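Long-range contacts in probable endonuclease 4 (Thermotoga maritima, PDB 4HNO), which probably cleaves phosphodiester bonds at apurinic or apyrimidinic sites in DNA during base excision repair, using a cluster of three metal ions: residues Arg232-Gly237 with Glu263-Asn268; Lys215-Asn220 with Gln256-Ile261; Ala9-Ser14 with Gln22-Ile27; His184-Gly189 with Tyr224-Ala229. All blocks are in the same frame, centred on the assembly; numbering follows the deposited sequence.

Interaction 1 (Arg232-Gly237 with Glu263-Asn268); sequences RHERIG and ETPGGN. With MN (manganese (II) ion), chain C; MN (manganese (II) ion), chain E.
His233 and Glu263 are joined by a hydrogen bond: ND1 of the imidazole donates to the backbone O of Glu263 at 2.8 Å, almost straight at 167°. The acceptor lies at the ring edge, close to its plane, while ND1 stands above the carbonyl plane of Glu263. With ND1 used as the donor, NE2 can turn its lone pair to metal, and the bond fixes the rotation of the ring. Arg235 N donates to the anti lone pair of Glu234 OE2 at 2.7 Å, which folds that carboxylate back over its own segment.

His233 and Glu263 are both metal ligands. His233 NE2 binds one manganese ion at 2.1 Å, and Glu263 OE1 binds another at 2.1 Å. Glu263 runs extended past CG (chi2 176°), carrying its carboxylate beside the imidazole; ring and carboxylate planes are 28° apart, with His233 CE1 3.7 Å from Glu263 OE1. Gln33 is the main further polar partner of this carboxylate.

Packing falls to the next residues. Thr264 CG2 sits 3.2 Å from Glu234 O and also meets Ile236 CD1, the two side chains crossing at about a right angle. Pro265 lays CG 3.4 Å from His233 O and CD against the Glu234-Arg235 peptide, while its own O is buried without a partner. The guanidinium of Arg235 makes salt bridges to Glu273 and Asp274; the latter also binds Thr264 OG1.

A short strand, 233-234, and the loop after strand 260-262 thus supply ligands to adjacent metals of the endonuclease IV multinuclear site, at the mouth of a TIM barrel: His233 joins His184 and Asp231, Glu263 joins Glu147, Asp181 and His218.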
# COMPACT_ATOMS: atom_id res chain seq x y z
N ARG A 232 1.02 2.00 -14.81
CA ARG A 232 -0.13 2.84 -15.13
C ARG A 232 -1.40 2.10 -14.71
O ARG A 232 -1.85 1.13 -15.35
CB ARG A 232 -0.15 3.21 -16.62
CG ARG A 232 1.01 4.10 -17.05
CD ARG A 232 0.99 5.45 -16.33
NE ARG A 232 2.01 6.37 -16.83
CZ ARG A 232 3.25 6.46 -16.35
NH1 ARG A 232 3.64 5.68 -15.35
NH2 ARG A 232 4.10 7.33 -16.87
N HIS A 233 -1.97 2.57 -13.59
CA HIS A 233 -3.13 1.93 -13.03
C HIS A 233 -4.36 2.19 -13.91
O HIS A 233 -4.46 3.21 -14.59
CB HIS A 233 -3.44 2.48 -11.63
CG HIS A 233 -2.30 2.40 -10.65
ND1 HIS A 233 -2.48 2.80 -9.35
CD2 HIS A 233 -1.00 2.06 -10.76
CE1 HIS A 233 -1.32 2.69 -8.70
NE2 HIS A 233 -0.40 2.25 -9.54
N GLU A 234 -5.31 1.28 -13.82
CA GLU A 234 -6.56 1.38 -14.57
C GLU A 234 -7.71 1.02 -13.64
O GLU A 234 -7.57 0.27 -12.67
CB GLU A 234 -6.50 0.46 -15.81
CG GLU A 234 -7.74 0.45 -16.71
CD GLU A 234 -8.08 1.83 -17.24
OE1 GLU A 234 -7.78 2.07 -18.42
OE2 GLU A 234 -8.64 2.65 -16.47
N ARG A 235 -8.87 1.57 -13.98
CA ARG A 235 -10.13 1.28 -13.29
C ARG A 235 -10.44 -0.21 -13.31
O ARG A 235 -10.17 -0.90 -14.29
CB ARG A 235 -11.25 2.07 -13.97
CG ARG A 235 -10.92 3.56 -13.98
CD ARG A 235 -12.07 4.48 -14.14
NE ARG A 235 -13.10 4.22 -13.17
CZ ARG A 235 -14.30 4.75 -13.26
NH1 ARG A 235 -14.59 5.57 -14.26
NH2 ARG A 235 -15.21 4.45 -12.36
N ILE A 236 -11.03 -0.70 -12.23
CA ILE A 236 -11.31 -2.12 -12.10
C ILE A 236 -12.18 -2.59 -13.24
O ILE A 236 -13.28 -2.07 -13.47
CB ILE A 236 -12.03 -2.42 -10.76
CG1 ILE A 236 -11.19 -1.96 -9.55
CG2 ILE A 236 -12.37 -3.90 -10.67
CD1 ILE A 236 -9.82 -2.54 -9.50
N GLY A 237 -11.69 -3.60 -13.96
CA GLY A 237 -12.44 -4.18 -15.06
C GLY A 237 -12.16 -3.55 -16.41
O GLY A 237 -12.61 -4.07 -17.42
N GLU A 263 -6.41 2.26 -5.88
CA GLU A 263 -5.59 3.41 -6.27
C GLU A 263 -5.80 3.66 -7.76
O GLU A 263 -4.89 4.02 -8.51
CB GLU A 263 -4.11 3.20 -5.97
CG GLU A 263 -3.80 2.78 -4.56
CD GLU A 263 -2.33 2.51 -4.40
OE1 GLU A 263 -1.83 1.64 -5.18
OE2 GLU A 263 -1.67 3.15 -3.56
N THR A 264 -7.02 3.45 -8.20
CA THR A 264 -7.36 3.51 -9.61
C THR A 264 -7.58 4.98 -9.99
O THR A 264 -7.74 5.85 -9.12
CB THR A 264 -8.59 2.67 -9.88
OG1 THR A 264 -9.60 3.08 -8.97
CG2 THR A 264 -8.32 1.19 -9.68
N PRO A 265 -7.53 5.29 -11.29
CA PRO A 265 -7.68 6.68 -11.71
C PRO A 265 -8.98 7.30 -11.22
O PRO A 265 -10.03 6.65 -11.15
CB PRO A 265 -7.69 6.59 -13.23
CG PRO A 265 -6.88 5.37 -13.52
CD PRO A 265 -7.20 4.41 -12.42
N GLY A 266 -8.92 8.58 -10.88
CA GLY A 266 -10.10 9.32 -10.49
C GLY A 266 -10.13 9.68 -9.01
O GLY A 266 -9.13 9.53 -8.30
N GLY A 267 -11.28 10.17 -8.57
CA GLY A 267 -11.47 10.55 -7.18
C GLY A 267 -12.56 9.74 -6.51
O GLY A 267 -12.86 8.62 -6.93
N ASN A 268 -13.17 10.30 -5.47
CA ASN A 268 -14.17 9.58 -4.70
C ASN A 268 -15.29 8.99 -5.57
O ASN A 268 -15.72 7.86 -5.36
CB ASN A 268 -14.74 10.47 -3.59
CG ASN A 268 -13.80 10.64 -2.39
OD1 ASN A 268 -12.70 10.08 -2.36
ND2 ASN A 268 -14.24 11.40 -1.41
MN MN C . 1.70 2.51 -9.26
MN MN E . 0.09 0.82 -4.82
O HOH W 1 0.91 2.58 -4.67

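Interaction 2 (Lys215-Asn220 with Gln256-Ile261); sequences KMIHLN and QEVPWI. With MN (manganese (II) ion), chain E.
Ile217 and His218 pair in parallel with Trp260 and Ile261 through three backbone hydrogen bonds, Ile217 N to Pro259 O at 2.9 Å, Ile261 N to Ile217 O at 2.8 Å and Leu219 N to Ile261 O at 2.8 Å. Ile217 therefore grips the residues on either side of Trp260, and Ile261 those on either side of His218. A CA-H...O contact from His218 CA to Ile261 O, 3.2 Å, gives that oxygen a second approach beside the bond from Leu219 N.

On the face that carries Ile217 and Trp260, the two side chains lie side by side and point the same way, the CD1 methyl of Ile217 3.9 Å from Trp260 CD1. Val258 comes in at about a right angle, its CG1 4.0 Å from Ile217 CG1, and Leu219 CB leans on Trp260 CB. The indole N-H is taken up by Ile255 O. These are the seventh and eighth strands of the TIM barrel, and helix 242-250 covers this outer face through Phe249 on Ile217 and Leu219.

The face of His218 and Ile261 looks into the barrel. There Met216 SD lies 3.6 Å from Ile261 CG1, the two chains crossing at a slant. His218 turns CD2 toward Ile261 CB, and its two ring nitrogens have separate duties. ND1 binds a manganese ion at 2.2 Å, alongside Glu147, Asp181 and Glu263; NE2 is hydrogen-bonded to OE1 of Gln33, a second-shell residue that fixes the turn of the imidazole.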
# COMPACT_ATOMS: atom_id res chain seq x y z
N LYS A 215 -0.85 -7.29 4.79
CA LYS A 215 -1.77 -6.40 5.51
C LYS A 215 -2.70 -5.59 4.64
O LYS A 215 -3.73 -5.12 5.11
CB LYS A 215 -0.97 -5.44 6.40
CG LYS A 215 -0.16 -6.11 7.49
CD LYS A 215 -1.00 -6.90 8.47
CE LYS A 215 -0.13 -7.51 9.54
NZ LYS A 215 -0.92 -8.37 10.46
N MET A 216 -2.35 -5.42 3.37
CA MET A 216 -3.13 -4.60 2.46
C MET A 216 -2.89 -5.10 1.05
O MET A 216 -1.77 -5.50 0.71
CB MET A 216 -2.72 -3.13 2.57
CG MET A 216 -3.38 -2.21 1.54
SD MET A 216 -3.29 -0.44 1.92
CE MET A 216 -1.56 -0.21 2.35
N ILE A 217 -3.93 -5.04 0.23
CA ILE A 217 -3.82 -5.19 -1.21
C ILE A 217 -4.21 -3.86 -1.83
O ILE A 217 -5.24 -3.28 -1.49
CB ILE A 217 -4.73 -6.32 -1.71
CG1 ILE A 217 -4.17 -7.66 -1.24
CG2 ILE A 217 -4.88 -6.29 -3.24
CD1 ILE A 217 -5.16 -8.80 -1.32
N HIS A 218 -3.35 -3.36 -2.73
CA HIS A 218 -3.72 -2.25 -3.57
C HIS A 218 -4.37 -2.84 -4.82
O HIS A 218 -3.71 -3.55 -5.60
CB HIS A 218 -2.53 -1.38 -3.95
CG HIS A 218 -2.00 -0.57 -2.83
ND1 HIS A 218 -0.78 0.06 -2.91
CD2 HIS A 218 -2.55 -0.25 -1.63
CE1 HIS A 218 -0.62 0.74 -1.79
NE2 HIS A 218 -1.67 0.57 -1.00
N LEU A 219 -5.66 -2.59 -4.95
CA LEU A 219 -6.49 -3.21 -5.97
C LEU A 219 -6.56 -2.26 -7.15
O LEU A 219 -7.34 -1.31 -7.18
CB LEU A 219 -7.87 -3.52 -5.39
CG LEU A 219 -8.63 -4.54 -6.23
CD1 LEU A 219 -8.09 -5.95 -5.98
CD2 LEU A 219 -10.12 -4.46 -5.97
N ASN A 220 -5.71 -2.53 -8.14
CA ASN A 220 -5.55 -1.70 -9.32
C ASN A 220 -5.56 -2.58 -10.57
O ASN A 220 -4.82 -3.56 -10.64
CB ASN A 220 -4.18 -1.01 -9.28
CG ASN A 220 -4.07 -0.02 -8.13
OD1 ASN A 220 -4.98 0.77 -7.90
ND2 ASN A 220 -2.94 -0.07 -7.43
N GLN A 256 -9.62 -12.46 0.09
CA GLN A 256 -10.77 -11.80 0.71
C GLN A 256 -10.51 -11.36 2.15
O GLN A 256 -11.17 -10.45 2.64
CB GLN A 256 -12.00 -12.73 0.71
CG GLN A 256 -12.51 -13.05 -0.68
CD GLN A 256 -13.68 -14.01 -0.62
OE1 GLN A 256 -14.36 -14.12 0.40
NE2 GLN A 256 -13.91 -14.73 -1.71
N GLU A 257 -9.59 -12.02 2.83
CA GLU A 257 -9.31 -11.68 4.22
C GLU A 257 -8.58 -10.36 4.40
O GLU A 257 -8.53 -9.83 5.51
CB GLU A 257 -8.55 -12.81 4.89
CG GLU A 257 -9.42 -14.01 5.25
CD GLU A 257 -10.48 -13.70 6.30
OE1 GLU A 257 -11.28 -12.76 6.11
OE2 GLU A 257 -10.52 -14.40 7.33
N VAL A 258 -8.02 -9.82 3.33
CA VAL A 258 -7.15 -8.66 3.41
C VAL A 258 -7.88 -7.45 2.84
O VAL A 258 -8.56 -7.58 1.83
CB VAL A 258 -5.86 -8.94 2.60
CG1 VAL A 258 -4.94 -7.74 2.64
CG2 VAL A 258 -5.16 -10.17 3.14
N PRO A 259 -7.72 -6.26 3.44
CA PRO A 259 -8.33 -5.08 2.83
C PRO A 259 -7.85 -4.80 1.40
O PRO A 259 -6.67 -4.89 1.11
CB PRO A 259 -7.95 -3.92 3.77
CG PRO A 259 -7.73 -4.59 5.08
CD PRO A 259 -7.10 -5.92 4.74
N TRP A 260 -8.81 -4.45 0.54
CA TRP A 260 -8.58 -4.08 -0.86
C TRP A 260 -8.73 -2.58 -0.97
O TRP A 260 -9.82 -2.04 -0.74
CB TRP A 260 -9.61 -4.76 -1.77
CG TRP A 260 -9.61 -6.25 -1.70
CD1 TRP A 260 -8.68 -7.06 -1.12
CD2 TRP A 260 -10.63 -7.12 -2.23
NE1 TRP A 260 -9.06 -8.37 -1.25
CE2 TRP A 260 -10.26 -8.43 -1.93
CE3 TRP A 260 -11.83 -6.90 -2.92
CZ2 TRP A 260 -11.04 -9.54 -2.26
CZ3 TRP A 260 -12.61 -8.00 -3.26
CH2 TRP A 260 -12.20 -9.30 -2.93
N ILE A 261 -7.65 -1.90 -1.33
CA ILE A 261 -7.62 -0.45 -1.40
C ILE A 261 -7.37 -0.04 -2.85
O ILE A 261 -6.33 -0.32 -3.43
CB ILE A 261 -6.51 0.12 -0.50
CG1 ILE A 261 -6.78 -0.20 0.97
CG2 ILE A 261 -6.33 1.61 -0.75
CD1 ILE A 261 -8.03 0.43 1.55
MN MN E . 0.09 0.82 -4.82
O HOH W 1 0.91 2.58 -4.67

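Interaction 3 (Ala9-Ser14 with Gln22-Ile27); sequences AHMPIS and QDTVNI
Met11 has the largest share of this contact, its side chain bent twice so that it packs on Asp23 and Thr24 of helix 20-26 and on Ile27. The bends at chi2 (-60°) and chi3 (-72°) place SD and CE over the helix: the CE methyl lands 3.5 Å from Asp23 CB, while CG passes 3.9 Å from Thr24 OG1, the two side chains crossing at about a right angle. That hydroxyl has its main partner within the helix, Val20 O.

Ile27 reaches toward Met11 tip to tip, its CD1 3.9 Å from Met11 SD. CG1 stands between the backbone N and carbonyl carbon (chi1 69°), and the CD1 beyond it touches Ala9 CB as well, also at 3.9 Å. One methyl thus meets both Ala9 and Met11.

Asp23 adds a polar link through water. No direct hydrogen bond crosses the contact, but a water donates to Asp23 OD2 at 2.7 Å and to Pro12 O at 2.9 Å, tying carboxylate to loop backbone. A second water accepts from Ala9 N at 2.8 Å and makes only a weak, long bond to Thr24 OG1.

The contact lies within the first beta-alpha-beta crossover of the TIM barrel, strand 7-10, helix 20-26 and strand 31-34. Phe32 and Ile34 of the latter strand also pack on Met11, and Asn268, at the start of helix 268-284, touches Met11, Pro12 and Asp23, so that the first and last helices of the barrel meet around this methionine.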
# COMPACT_ATOMS: atom_id res chain seq x y z
N ALA A 9 -10.60 2.95 -0.71
CA ALA A 9 -9.78 3.63 -1.69
C ALA A 9 -8.78 4.54 -1.00
O ALA A 9 -8.89 4.83 0.19
CB ALA A 9 -10.65 4.44 -2.64
N HIS A 10 -7.82 5.00 -1.78
CA HIS A 10 -6.99 6.11 -1.39
C HIS A 10 -7.87 7.36 -1.40
O HIS A 10 -8.52 7.66 -2.39
CB HIS A 10 -5.81 6.26 -2.35
CG HIS A 10 -4.83 7.23 -1.82
ND1 HIS A 10 -3.76 6.85 -1.05
CD2 HIS A 10 -4.86 8.58 -1.79
CE1 HIS A 10 -3.13 7.93 -0.63
NE2 HIS A 10 -3.77 8.99 -1.07
N MET A 11 -7.90 8.05 -0.26
CA MET A 11 -8.82 9.15 -0.03
C MET A 11 -8.08 10.46 0.12
O MET A 11 -7.02 10.50 0.74
CB MET A 11 -9.60 8.92 1.26
CG MET A 11 -10.34 7.59 1.33
SD MET A 11 -11.57 7.33 0.05
CE MET A 11 -12.84 8.50 0.62
N PRO A 12 -8.66 11.56 -0.37
CA PRO A 12 -8.03 12.86 -0.21
C PRO A 12 -8.11 13.38 1.22
O PRO A 12 -9.10 13.19 1.93
CB PRO A 12 -8.83 13.75 -1.15
CG PRO A 12 -10.15 13.09 -1.24
CD PRO A 12 -9.90 11.63 -1.16
N ILE A 13 -7.06 14.07 1.63
CA ILE A 13 -7.00 14.65 2.97
C ILE A 13 -7.09 16.18 2.97
O ILE A 13 -7.03 16.79 4.03
CB ILE A 13 -5.70 14.24 3.72
CG1 ILE A 13 -4.46 14.71 2.95
CG2 ILE A 13 -5.68 12.74 3.96
CD1 ILE A 13 -3.18 14.58 3.74
N SER A 14 -7.23 16.79 1.80
CA SER A 14 -7.09 18.24 1.70
C SER A 14 -8.16 19.01 2.49
O SER A 14 -7.91 20.14 2.89
CB SER A 14 -7.11 18.68 0.23
OG SER A 14 -8.34 18.36 -0.39
N GLN A 22 -16.25 9.59 6.96
CA GLN A 22 -17.53 9.79 6.28
C GLN A 22 -17.40 9.61 4.77
O GLN A 22 -18.26 9.03 4.13
CB GLN A 22 -18.08 11.19 6.57
CG GLN A 22 -19.37 11.51 5.85
CD GLN A 22 -20.56 10.78 6.43
OE1 GLN A 22 -21.11 11.20 7.44
NE2 GLN A 22 -20.95 9.68 5.80
N ASP A 23 -16.32 10.14 4.20
CA ASP A 23 -16.13 10.01 2.76
C ASP A 23 -16.00 8.53 2.37
O ASP A 23 -16.51 8.11 1.33
CB ASP A 23 -14.88 10.76 2.30
CG ASP A 23 -14.99 12.27 2.41
OD1 ASP A 23 -16.10 12.80 2.54
OD2 ASP A 23 -13.92 12.93 2.35
N THR A 24 -15.34 7.74 3.21
CA THR A 24 -15.18 6.31 2.99
C THR A 24 -16.54 5.62 2.99
O THR A 24 -16.87 4.86 2.08
CB THR A 24 -14.26 5.73 4.07
OG1 THR A 24 -12.93 6.22 3.87
CG2 THR A 24 -14.23 4.24 4.06
N VAL A 25 -17.34 5.90 4.01
CA VAL A 25 -18.66 5.31 4.08
C VAL A 25 -19.48 5.72 2.85
O VAL A 25 -20.21 4.91 2.26
CB VAL A 25 -19.36 5.74 5.39
CG1 VAL A 25 -20.84 5.40 5.37
CG2 VAL A 25 -18.67 5.10 6.57
N ASN A 26 -19.35 6.98 2.44
CA ASN A 26 -20.12 7.50 1.31
C ASN A 26 -19.79 6.85 -0.02
O ASN A 26 -20.63 6.84 -0.91
CB ASN A 26 -19.98 9.02 1.18
CG ASN A 26 -20.77 9.76 2.24
OD1 ASN A 26 -21.62 9.19 2.93
ND2 ASN A 26 -20.49 11.06 2.38
N ILE A 27 -18.58 6.34 -0.18
CA ILE A 27 -18.26 5.61 -1.41
C ILE A 27 -18.53 4.11 -1.30
O ILE A 27 -18.27 3.38 -2.25
CB ILE A 27 -16.81 5.85 -1.92
CG1 ILE A 27 -15.75 5.24 -1.00
CG2 ILE A 27 -16.59 7.33 -2.17
CD1 ILE A 27 -14.35 5.21 -1.64
O HOH W 2 -12.29 4.29 1.15
O HOH W 3 -11.63 11.72 1.65

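Interaction 4 (His184-Gly189 with Tyr224-Ala229); sequences HGFDSG and YPLGAA. With MN (manganese (II) ion), chain C.
Phe186 and Asp187, in the last turn of helix 182-187, receive the type II beta turn Pro225-Ala228 where a Schellman motif with Gly189 as its C-prime residue ends the helix.

Backbone hydrogen bonds make the main link. Gly227 N donates to Phe186 O at 2.8 Å and nearly straight, 173°; the same oxygen takes Gly189 N from the Schellman motif, so two donors grip it. Ala229 N reaches Asp187 O at 3.1 Å by a more bent bond, and Gly227 CA makes a CA-H...O contact with that oxygen. Gly227 and Gly189 both have positive phi angles that suit glycine.

Apolar contact centres on the Phe186 ring, which its first torsion carries out with CG anti to the backbone N (chi1 -161°). Leu226 crosses it at about a right angle: its CD1 stands over the face in a CH-pi contact, 4.0 Å from the ring centroid and 29° off the normal. Leu226 CA also lies over a face, toward the rim, with Leu226 N 3.2 Å from Phe186 CE2. Tyr224 O comes up in plane at the ring edge.

Water and carboxylate contacts complete the join. A water donates to Asp187 OD1 at 2.7 Å and to Pro225 O at 3.0 Å, though it cannot serve every acceptor around it at once. Asp187 OD2 is hydrogen-bonded to Ser150 OG and to N of Asp231, OD1 to N of Lys230, which makes Asp187 a second-shell support for the metal ligand Asp231. One helical turn before Asp187, His184 NE2 binds a manganese ion at 2.1 Å.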
# COMPACT_ATOMS: atom_id res chain seq x y z
N HIS A 184 1.25 -3.25 -9.97
CA HIS A 184 2.70 -3.39 -9.92
C HIS A 184 3.10 -4.85 -10.12
O HIS A 184 4.07 -5.16 -10.83
CB HIS A 184 3.27 -2.86 -8.62
CG HIS A 184 2.98 -1.41 -8.39
ND1 HIS A 184 3.16 -0.81 -7.17
CD2 HIS A 184 2.50 -0.43 -9.20
CE1 HIS A 184 2.81 0.47 -7.25
NE2 HIS A 184 2.40 0.73 -8.47
N GLY A 185 2.36 -5.75 -9.48
CA GLY A 185 2.65 -7.16 -9.60
C GLY A 185 2.42 -7.66 -11.02
O GLY A 185 3.23 -8.42 -11.57
N PHE A 186 1.30 -7.28 -11.62
CA PHE A 186 1.00 -7.70 -12.99
C PHE A 186 2.08 -7.21 -13.96
O PHE A 186 2.54 -7.95 -14.84
CB PHE A 186 -0.37 -7.16 -13.38
CG PHE A 186 -1.02 -7.85 -14.55
CD1 PHE A 186 -1.40 -9.18 -14.48
CD2 PHE A 186 -1.29 -7.15 -15.71
CE1 PHE A 186 -2.06 -9.78 -15.52
CE2 PHE A 186 -1.96 -7.77 -16.75
CZ PHE A 186 -2.33 -9.08 -16.65
N ASP A 187 2.52 -5.97 -13.77
CA ASP A 187 3.63 -5.41 -14.53
C ASP A 187 4.87 -6.27 -14.46
O ASP A 187 5.66 -6.28 -15.40
CB ASP A 187 4.05 -4.05 -13.93
CG ASP A 187 3.35 -2.84 -14.48
OD1 ASP A 187 2.81 -2.84 -15.60
OD2 ASP A 187 3.44 -1.81 -13.75
N SER A 188 5.04 -6.96 -13.33
CA SER A 188 6.24 -7.70 -13.00
C SER A 188 6.08 -9.21 -13.19
O SER A 188 6.95 -9.97 -12.78
CB SER A 188 6.63 -7.42 -11.56
OG SER A 188 6.78 -6.02 -11.33
N GLY A 189 4.98 -9.64 -13.80
CA GLY A 189 4.80 -11.03 -14.13
C GLY A 189 3.97 -11.85 -13.17
O GLY A 189 3.84 -13.06 -13.36
N TYR A 224 -1.77 -1.86 -19.07
CA TYR A 224 -0.85 -2.60 -19.93
C TYR A 224 -0.91 -4.08 -19.64
O TYR A 224 -1.37 -4.52 -18.58
CB TYR A 224 0.58 -2.07 -19.77
CG TYR A 224 0.75 -0.67 -20.30
CD1 TYR A 224 0.54 0.44 -19.48
CD2 TYR A 224 1.04 -0.43 -21.62
CE1 TYR A 224 0.64 1.74 -19.95
CE2 TYR A 224 1.12 0.88 -22.12
CZ TYR A 224 0.93 1.95 -21.26
OH TYR A 224 1.02 3.26 -21.70
N PRO A 225 -0.40 -4.89 -20.58
CA PRO A 225 -0.42 -6.34 -20.40
C PRO A 225 0.52 -6.83 -19.30
O PRO A 225 1.38 -6.11 -18.78
CB PRO A 225 0.05 -6.87 -21.76
CG PRO A 225 -0.19 -5.78 -22.71
CD PRO A 225 -0.01 -4.51 -21.95
N LEU A 226 0.36 -8.11 -19.00
CA LEU A 226 1.24 -8.82 -18.09
C LEU A 226 2.69 -8.56 -18.48
O LEU A 226 3.06 -8.71 -19.63
CB LEU A 226 0.94 -10.31 -18.17
CG LEU A 226 1.76 -11.22 -17.27
CD1 LEU A 226 1.41 -11.05 -15.82
CD2 LEU A 226 1.54 -12.66 -17.70
N GLY A 227 3.52 -8.22 -17.50
CA GLY A 227 4.94 -8.07 -17.73
C GLY A 227 5.39 -6.74 -18.30
O GLY A 227 6.57 -6.56 -18.55
N ALA A 228 4.48 -5.79 -18.48
CA ALA A 228 4.80 -4.57 -19.21
C ALA A 228 5.72 -3.61 -18.46
O ALA A 228 6.30 -2.73 -19.09
CB ALA A 228 3.55 -3.84 -19.56
N ALA A 229 5.79 -3.70 -17.13
CA ALA A 229 6.67 -2.81 -16.34
C ALA A 229 6.37 -1.32 -16.56
O ALA A 229 7.29 -0.52 -16.57
CB ALA A 229 8.14 -3.14 -16.60
MN MN C . 1.70 2.51 -9.26
O HOH W 4 0.74 -4.39 -16.46

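All four contacts belong to one TIM barrel. Interaction 3 comes first along the chain, in the opening beta-alpha-beta unit; interactions 4, 2 and 1 follow, with 2 crossing both 4 and 1 in chain order. Interactions 1 and 2 have centres about 14 Å apart and touch where Glu263 N meets Asn220 OD1 and where Glu263 and His218 bind the same manganese. Interactions 1 and 4, about 16 Å apart, share the other manganese through His233 and His184. Interaction 3 is about 28 Å from interaction 4, centre to centre, but joins interaction 1 through Asn268 and interaction 2 through neighbouring strands 7-10 and 260-262, whose pairing closes the barrel.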